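Ancestral congerin Con-anc (PDB 3AJY) binds galactose-containing glycans, being a reconstructed ancestor of the conger eel galectins (congerins) with a galactoside held in its carbohydrate pocket. Local coordinates at residues R30-V35 / S43-H48; I59-M64 / L107-R112. All coordinates share one frame; numbering follows the deposited sequence.

Contact 1 of 2, residues R30-V35 / S43-H48; sequences RFSINV and SLHLDH. With GAL (beta-D-galactopyranose), chain C.
F31 to V35 pair with L44 to H48 as antiparallel neighbours, the strand axes 4.5 Å apart and their directions at 161°. F31–H48, I33–L46 and V35–L44 are the hydrogen-bonded pairs, S32–D47 and N34–H45 the non-hydrogen-bonded ones between them. At the V35 end, S43 and L44 both face V35, a classic beta bulge; L44 N bonds V35 O, and S43 N adds a weak bond to the same oxygen. Side chains alternate: F31, I33, V35, L44, L46 and H48 enter the apolar interior, where I33 and L46 meet I88 of the second sheet, while S32, N34, H45 and D47 line the opposite, sugar-binding face. These strands form a central hairpin of the galectin beta sandwich, and R30, H45 and D47 belong to its glycan pocket. R30 grips D47 side-on with two nitrogens on one oxygen: NE meets OD2 on its syn lone pair at 3.0 Å, and NH1 reaches OD2 at 2.8 Å from above the carboxylate plane. The R30 guanidinium and D47 carboxylate planes stand 69° apart, and R49 forms a second salt bridge to OD2. The same R30 NH1 gives a nearly straight bond of 2.7 Å to galactose O3. H45 CG lies anti to the backbone N (chi1 161°), carrying the imidazole alongside N34; amide and ring are nearly coplanar, and H45 ND1 donates to N34 OD1 at 2.6 Å. This in-plane bond fixes the ring's rotation and leaves H45 NE2 toward galactose O4, 2.8 Å away and hydrogen-bonded. One water bridges S32 OG and D47 OD1. On the interior side F31 and H48 form an offset stack, centroids 4.5 Å apart, and F31 O accepts from both H48 N and H48 ND1, which approach from opposite faces of the carbonyl plane.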
loop_
_atom_site.group_PDB
_atom_site.type_symbol
_atom_site.label_atom_id
_atom_site.label_comp_id
_atom_site.label_asym_id
_atom_site.label_seq_id
_atom_site.Cartn_x
_atom_site.Cartn_y
_atom_site.Cartn_z
ATOM N N ARG A 30 14.385 15.153 9.339
ATOM C CA ARG A 30 14.206 14.779 7.928
ATOM C C ARG A 30 13.230 13.622 7.844
ATOM O O ARG A 30 13.050 12.885 8.811
ATOM C CB ARG A 30 15.544 14.339 7.315
ATOM C CG ARG A 30 16.112 13.079 8.015
ATOM C CD ARG A 30 17.637 12.940 7.995
ATOM N NE ARG A 30 18.127 12.539 6.701
ATOM C CZ ARG A 30 18.924 11.507 6.431
ATOM N NH1 ARG A 30 19.244 11.308 5.173
ATOM N NH2 ARG A 30 19.414 10.695 7.376
ATOM N N PHE A 31 12.579 13.461 6.696
ATOM C CA PHE A 31 11.942 12.200 6.374
ATOM C C PHE A 31 12.065 11.971 4.877
ATOM O O PHE A 31 12.142 12.937 4.102
ATOM C CB PHE A 31 10.489 12.142 6.885
ATOM C CG PHE A 31 9.490 12.808 5.979
ATOM C CD1 PHE A 31 9.327 14.185 5.999
ATOM C CD2 PHE A 31 8.702 12.047 5.114
ATOM C CE1 PHE A 31 8.388 14.808 5.155
ATOM C CE2 PHE A 31 7.770 12.661 4.271
ATOM C CZ PHE A 31 7.623 14.039 4.295
ATOM N N SER A 32 12.109 10.704 4.468
ATOM C CA SER A 32 12.327 10.353 3.066
ATOM C C SER A 32 11.298 9.381 2.530
ATOM O O SER A 32 10.714 8.586 3.265
ATOM C CB SER A 32 13.739 9.796 2.834
ATOM O OG SER A 32 13.937 8.595 3.556
ATOM N N ILE A 33 11.039 9.515 1.234
ATOM C CA ILE A 33 10.286 8.541 0.477
ATOM C C ILE A 33 11.295 7.903 -0.445
ATOM O O ILE A 33 12.091 8.600 -1.057
ATOM C CB ILE A 33 9.133 9.219 -0.320
ATOM C CG1 ILE A 33 8.152 9.897 0.653
ATOM C CG2 ILE A 33 8.440 8.206 -1.246
ATOM C CD1 ILE A 33 7.605 8.967 1.794
ATOM N N ASN A 34 11.295 6.576 -0.504
ATOM C CA ASN A 34 12.266 5.825 -1.287
ATOM C C ASN A 34 11.592 4.800 -2.186
ATOM O O ASN A 34 10.790 3.991 -1.730
ATOM C CB ASN A 34 13.234 5.107 -0.347
ATOM C CG ASN A 34 13.830 6.037 0.663
ATOM O OD1 ASN A 34 14.686 6.861 0.335
ATOM N ND2 ASN A 34 13.377 5.927 1.899
ATOM N N VAL A 35 11.920 4.834 -3.465
ATOM C CA VAL A 35 11.371 3.857 -4.373
ATOM C C VAL A 35 12.472 3.263 -5.246
ATOM O O VAL A 35 13.330 3.982 -5.745
ATOM C CB VAL A 35 10.204 4.445 -5.208
ATOM C CG1 VAL A 35 9.040 4.831 -4.282
ATOM C CG2 VAL A 35 10.644 5.671 -5.969
ATOM N N SER A 43 15.900 4.001 -7.112
ATOM C CA SER A 43 15.818 4.932 -8.222
ATOM C C SER A 43 15.560 6.353 -7.760
ATOM O O SER A 43 16.010 7.313 -8.408
ATOM C CB SER A 43 14.725 4.502 -9.207
ATOM O OG SER A 43 15.186 3.424 -10.014
ATOM N N LEU A 44 14.816 6.495 -6.661
ATOM C CA LEU A 44 14.451 7.821 -6.146
ATOM C C LEU A 44 14.448 7.792 -4.636
ATOM O O LEU A 44 13.701 7.033 -4.041
ATOM C CB LEU A 44 13.046 8.249 -6.598
ATOM C CG LEU A 44 12.668 9.712 -6.873
ATOM C CD1 LEU A 44 11.176 9.974 -6.587
ATOM C CD2 LEU A 44 13.539 10.760 -6.197
ATOM N N HIS A 45 15.280 8.637 -4.043
ATOM C CA HIS A 45 15.293 8.870 -2.606
ATOM C C HIS A 45 14.918 10.347 -2.490
ATOM O O HIS A 45 15.646 11.218 -2.955
ATOM C CB HIS A 45 16.697 8.589 -2.074
ATOM C CG HIS A 45 17.001 9.193 -0.736
ATOM N ND1 HIS A 45 16.461 8.711 0.441
ATOM C CD2 HIS A 45 17.867 10.175 -0.377
ATOM C CE1 HIS A 45 16.955 9.396 1.464
ATOM N NE2 HIS A 45 17.809 10.289 0.996
ATOM N N LEU A 46 13.775 10.618 -1.877
ATOM C CA LEU A 46 13.286 11.959 -1.729
ATOM C C LEU A 46 13.359 12.355 -0.251
ATOM O O LEU A 46 12.478 12.009 0.530
ATOM C CB LEU A 46 11.855 12.001 -2.297
ATOM C CG LEU A 46 11.034 13.270 -2.429
ATOM C CD1 LEU A 46 11.606 14.195 -3.515
ATOM C CD2 LEU A 46 9.578 12.864 -2.762
ATOM N N ASP A 47 14.414 13.077 0.129
ATOM C CA ASP A 47 14.688 13.378 1.540
ATOM C C ASP A 47 14.295 14.814 1.846
ATOM O O ASP A 47 14.863 15.751 1.281
ATOM C CB ASP A 47 16.178 13.154 1.861
ATOM C CG ASP A 47 16.444 12.856 3.346
ATOM O OD1 ASP A 47 15.529 12.387 4.051
ATOM O OD2 ASP A 47 17.595 13.069 3.816
ATOM N N HIS A 48 13.312 14.982 2.725
ATOM C CA HIS A 48 12.816 16.304 3.111
ATOM C C HIS A 48 13.462 16.692 4.410
ATOM O O HIS A 48 13.096 16.202 5.479
ATOM C CB HIS A 48 11.308 16.286 3.258
ATOM C CG HIS A 48 10.617 15.602 2.119
ATOM N ND1 HIS A 48 10.448 14.234 2.065
ATOM C CD2 HIS A 48 10.090 16.095 0.973
ATOM C CE1 HIS A 48 9.820 13.916 0.946
ATOM N NE2 HIS A 48 9.591 15.027 0.265
HETATM C C1 GAL C . 23.392 11.363 3.080
HETATM C C2 GAL C . 22.498 10.739 4.146
HETATM C C3 GAL C . 21.715 9.557 3.581
HETATM C C4 GAL C . 20.999 9.971 2.289
HETATM C C5 GAL C . 21.998 10.580 1.299
HETATM C C6 GAL C . 21.362 11.030 -0.028
HETATM O O2 GAL C . 23.290 10.315 5.230
HETATM O O3 GAL C . 20.778 9.145 4.558
HETATM O O4 GAL C . 19.980 10.905 2.592
HETATM O O5 GAL C . 22.665 11.674 1.898
HETATM O O6 GAL C . 22.373 11.471 -0.925
HETATM O O HOH W 1 15.521 9.938 5.451
#

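Contact 2 of 2, residues I59-M64 / L107-R112; sequences IVLNSM and LEFPNR. With GAL (beta-D-galactopyranose), chain C.
The F109 ring reaches across from 107-110 to 59-64, its CZ 3.4 Å from N62 CA and its CD1 3.6 Å from L61 CB. F109 CG is anti to the backbone N (chi1 -169°), which sends the ring past the oppositely directed L61 side chain to the N62 and S63 backbone. I59 and L107 meet tip to tip, CD1 to CD1 at 3.7 Å. Beyond the ring, R112 stretches from CG to NE and lays its guanidinium centrally over F109 CZ, 3.5 Å from that plane. In the guanidinium plane NH1 donates to S63 OG at 3.1 Å (N-H...O 166°) and to N62 OD1 at 3.2 Å. The N62 amide stands perpendicular to the guanidinium; T71 O accepts from R112 NH2, and Y113 OH is a further partner of S63 OG. R112 NH1, in the carbonyl plane, and S63 N, well off the C=O direction, both bond OD1; N62 ND2, also bonded to E70 O, donates to galactose O6 at 2.7 Å. Thus side chains of 107-112 pack on side chains and backbone of 59-64, between strands of different sheets whose axes come no closer than 8.2 Å: galectin beta-sandwich packing, with R112 a second-shell residue behind sugar-binding N62.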
loop_
_atom_site.group_PDB
_atom_site.type_symbol
_atom_site.label_atom_id
_atom_site.label_comp_id
_atom_site.label_asym_id
_atom_site.label_seq_id
_atom_site.Cartn_x
_atom_site.Cartn_y
_atom_site.Cartn_z
ATOM N N ILE A 59 14.910 19.899 0.088
ATOM C CA ILE A 59 14.676 18.547 -0.369
ATOM C C ILE A 59 15.938 18.095 -1.045
ATOM O O ILE A 59 16.556 18.844 -1.806
ATOM C CB ILE A 59 13.492 18.434 -1.348
ATOM C CG1 ILE A 59 12.201 18.973 -0.721
ATOM C CG2 ILE A 59 13.298 16.982 -1.771
ATOM C CD1 ILE A 59 11.029 19.045 -1.719
ATOM N N VAL A 60 16.362 16.883 -0.720
ATOM C CA VAL A 60 17.510 16.303 -1.384
ATOM C C VAL A 60 16.982 15.107 -2.153
ATOM O O VAL A 60 16.263 14.272 -1.596
ATOM C CB VAL A 60 18.608 15.896 -0.359
ATOM C CG1 VAL A 60 19.736 15.067 -1.043
ATOM C CG2 VAL A 60 19.175 17.143 0.328
ATOM N N LEU A 61 17.332 15.034 -3.432
ATOM C CA LEU A 61 16.960 13.915 -4.282
ATOM C C LEU A 61 18.209 13.192 -4.714
ATOM O O LEU A 61 19.227 13.806 -4.978
ATOM C CB LEU A 61 16.204 14.392 -5.527
ATOM C CG LEU A 61 14.913 15.188 -5.316
ATOM C CD1 LEU A 61 15.198 16.672 -5.110
ATOM C CD2 LEU A 61 14.000 14.989 -6.503
ATOM N N ASN A 62 18.130 11.877 -4.804
ATOM C CA ASN A 62 19.298 11.102 -5.175
ATOM C C ASN A 62 18.864 9.710 -5.522
ATOM O O ASN A 62 17.728 9.340 -5.262
ATOM C CB ASN A 62 20.304 11.084 -4.007
ATOM C CG ASN A 62 21.722 10.796 -4.459
ATOM O OD1 ASN A 62 21.961 10.438 -5.620
ATOM N ND2 ASN A 62 22.685 10.929 -3.527
ATOM N N SER A 63 19.781 8.936 -6.094
ATOM C CA SER A 63 19.562 7.521 -6.327
ATOM C C SER A 63 20.660 6.783 -5.592
ATOM O O SER A 63 21.646 7.391 -5.168
ATOM C CB SER A 63 19.597 7.189 -7.821
ATOM O OG SER A 63 20.893 7.378 -8.380
ATOM N N MET A 64 20.481 5.479 -5.445
ATOM C CA MET A 64 21.433 4.669 -4.723
ATOM C C MET A 64 21.643 3.341 -5.414
ATOM O O MET A 64 20.713 2.767 -5.992
ATOM C CB MET A 64 20.933 4.408 -3.312
ATOM C CG MET A 64 21.958 3.816 -2.428
ATOM S SD MET A 64 21.277 3.477 -0.827
ATOM C CE MET A 64 22.834 3.219 0.045
ATOM N N LEU A 107 8.593 18.628 -8.805
ATOM C CA LEU A 107 10.003 18.327 -8.976
ATOM C C LEU A 107 10.174 17.271 -10.051
ATOM O O LEU A 107 9.235 16.547 -10.380
ATOM C CB LEU A 107 10.612 17.793 -7.666
ATOM C CG LEU A 107 10.479 18.606 -6.383
ATOM C CD1 LEU A 107 11.334 17.966 -5.296
ATOM C CD2 LEU A 107 10.912 20.041 -6.616
ATOM N N GLU A 108 11.392 17.185 -10.581
ATOM C CA GLU A 108 11.757 16.148 -11.527
ATOM C C GLU A 108 13.134 15.612 -11.182
ATOM O O GLU A 108 13.973 16.325 -10.635
ATOM C CB GLU A 108 11.750 16.694 -12.955
ATOM C CG GLU A 108 10.402 17.210 -13.402
ATOM C CD GLU A 108 10.404 17.689 -14.852
ATOM O OE1 GLU A 108 9.294 17.969 -15.362
ATOM O OE2 GLU A 108 11.501 17.780 -15.464
ATOM N N PHE A 109 13.363 14.356 -11.527
ATOM C CA PHE A 109 14.611 13.672 -11.226
ATOM C C PHE A 109 14.836 12.649 -12.311
ATOM O O PHE A 109 13.918 11.921 -12.670
ATOM C CB PHE A 109 14.533 12.986 -9.845
ATOM C CG PHE A 109 15.870 12.474 -9.335
ATOM C CD1 PHE A 109 16.844 13.358 -8.901
ATOM C CD2 PHE A 109 16.131 11.114 -9.282
ATOM C CE1 PHE A 109 18.075 12.905 -8.434
ATOM C CE2 PHE A 109 17.365 10.634 -8.817
ATOM C CZ PHE A 109 18.337 11.536 -8.396
ATOM N N PRO A 110 16.053 12.593 -12.855
ATOM C CA PRO A 110 16.385 11.564 -13.834
ATOM C C PRO A 110 16.096 10.117 -13.415
ATOM O O PRO A 110 16.351 9.717 -12.271
ATOM C CB PRO A 110 17.890 11.755 -14.072
ATOM C CG PRO A 110 18.369 12.688 -12.986
ATOM C CD PRO A 110 17.180 13.513 -12.609
ATOM N N ASN A 111 15.565 9.351 -14.363
ATOM C CA ASN A 111 15.446 7.906 -14.244
ATOM C C ASN A 111 16.791 7.241 -14.632
ATOM O O ASN A 111 16.941 6.675 -15.720
ATOM C CB ASN A 111 14.261 7.422 -15.091
ATOM C CG ASN A 111 13.847 5.982 -14.786
ATOM O OD1 ASN A 111 12.767 5.541 -15.208
ATOM N ND2 ASN A 111 14.699 5.236 -14.083
ATOM N N ARG A 112 17.759 7.313 -13.717
ATOM C CA ARG A 112 19.163 6.937 -13.998
ATOM C C ARG A 112 19.380 5.473 -14.395
ATOM O O ARG A 112 20.299 5.149 -15.175
ATOM C CB ARG A 112 20.065 7.297 -12.815
ATOM C CG ARG A 112 20.221 8.790 -12.584
ATOM C CD ARG A 112 20.799 9.095 -11.202
ATOM N NE ARG A 112 21.107 10.519 -11.054
ATOM C CZ ARG A 112 21.508 11.097 -9.926
ATOM N NH1 ARG A 112 21.655 10.378 -8.815
ATOM N NH2 ARG A 112 21.758 12.395 -9.904
HETATM C C1 GAL C . 23.392 11.363 3.080
HETATM C C2 GAL C . 22.498 10.739 4.146
HETATM C C3 GAL C . 21.715 9.557 3.581
HETATM C C4 GAL C . 20.999 9.971 2.289
HETATM C C5 GAL C . 21.998 10.580 1.299
HETATM C C6 GAL C . 21.362 11.030 -0.028
HETATM O O2 GAL C . 23.290 10.315 5.230
HETATM O O3 GAL C . 20.778 9.145 4.558
HETATM O O4 GAL C . 19.980 10.905 2.592
HETATM O O5 GAL C . 22.665 11.674 1.898
HETATM O O6 GAL C . 22.373 11.471 -0.925
#

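How the contacts relate
Both segments of contact 1 precede those of contact 2 in the chain, and the contact centres lie 9 Å apart. Strands 41-52 and 58-65 are consecutive in sequence and adjacent in the six-stranded sheet, where D47 O probably bonds V60 N, and H45 N probably bonds N62 O. Strand 30-35 is the other neighbour of 41-52 there, so contact 1 lies within that sheet, whereas contact 2 spans the sandwich to 106-110, an outermost strand, within this chain, of the five-stranded sheet. S43 O packs against both F109 and S63. Both contacts touch one galactose, contact 1 at O3 and O4, contact 2 at O6, so neighbouring strands supply different parts of the glycan pocket, with Y52 and E72.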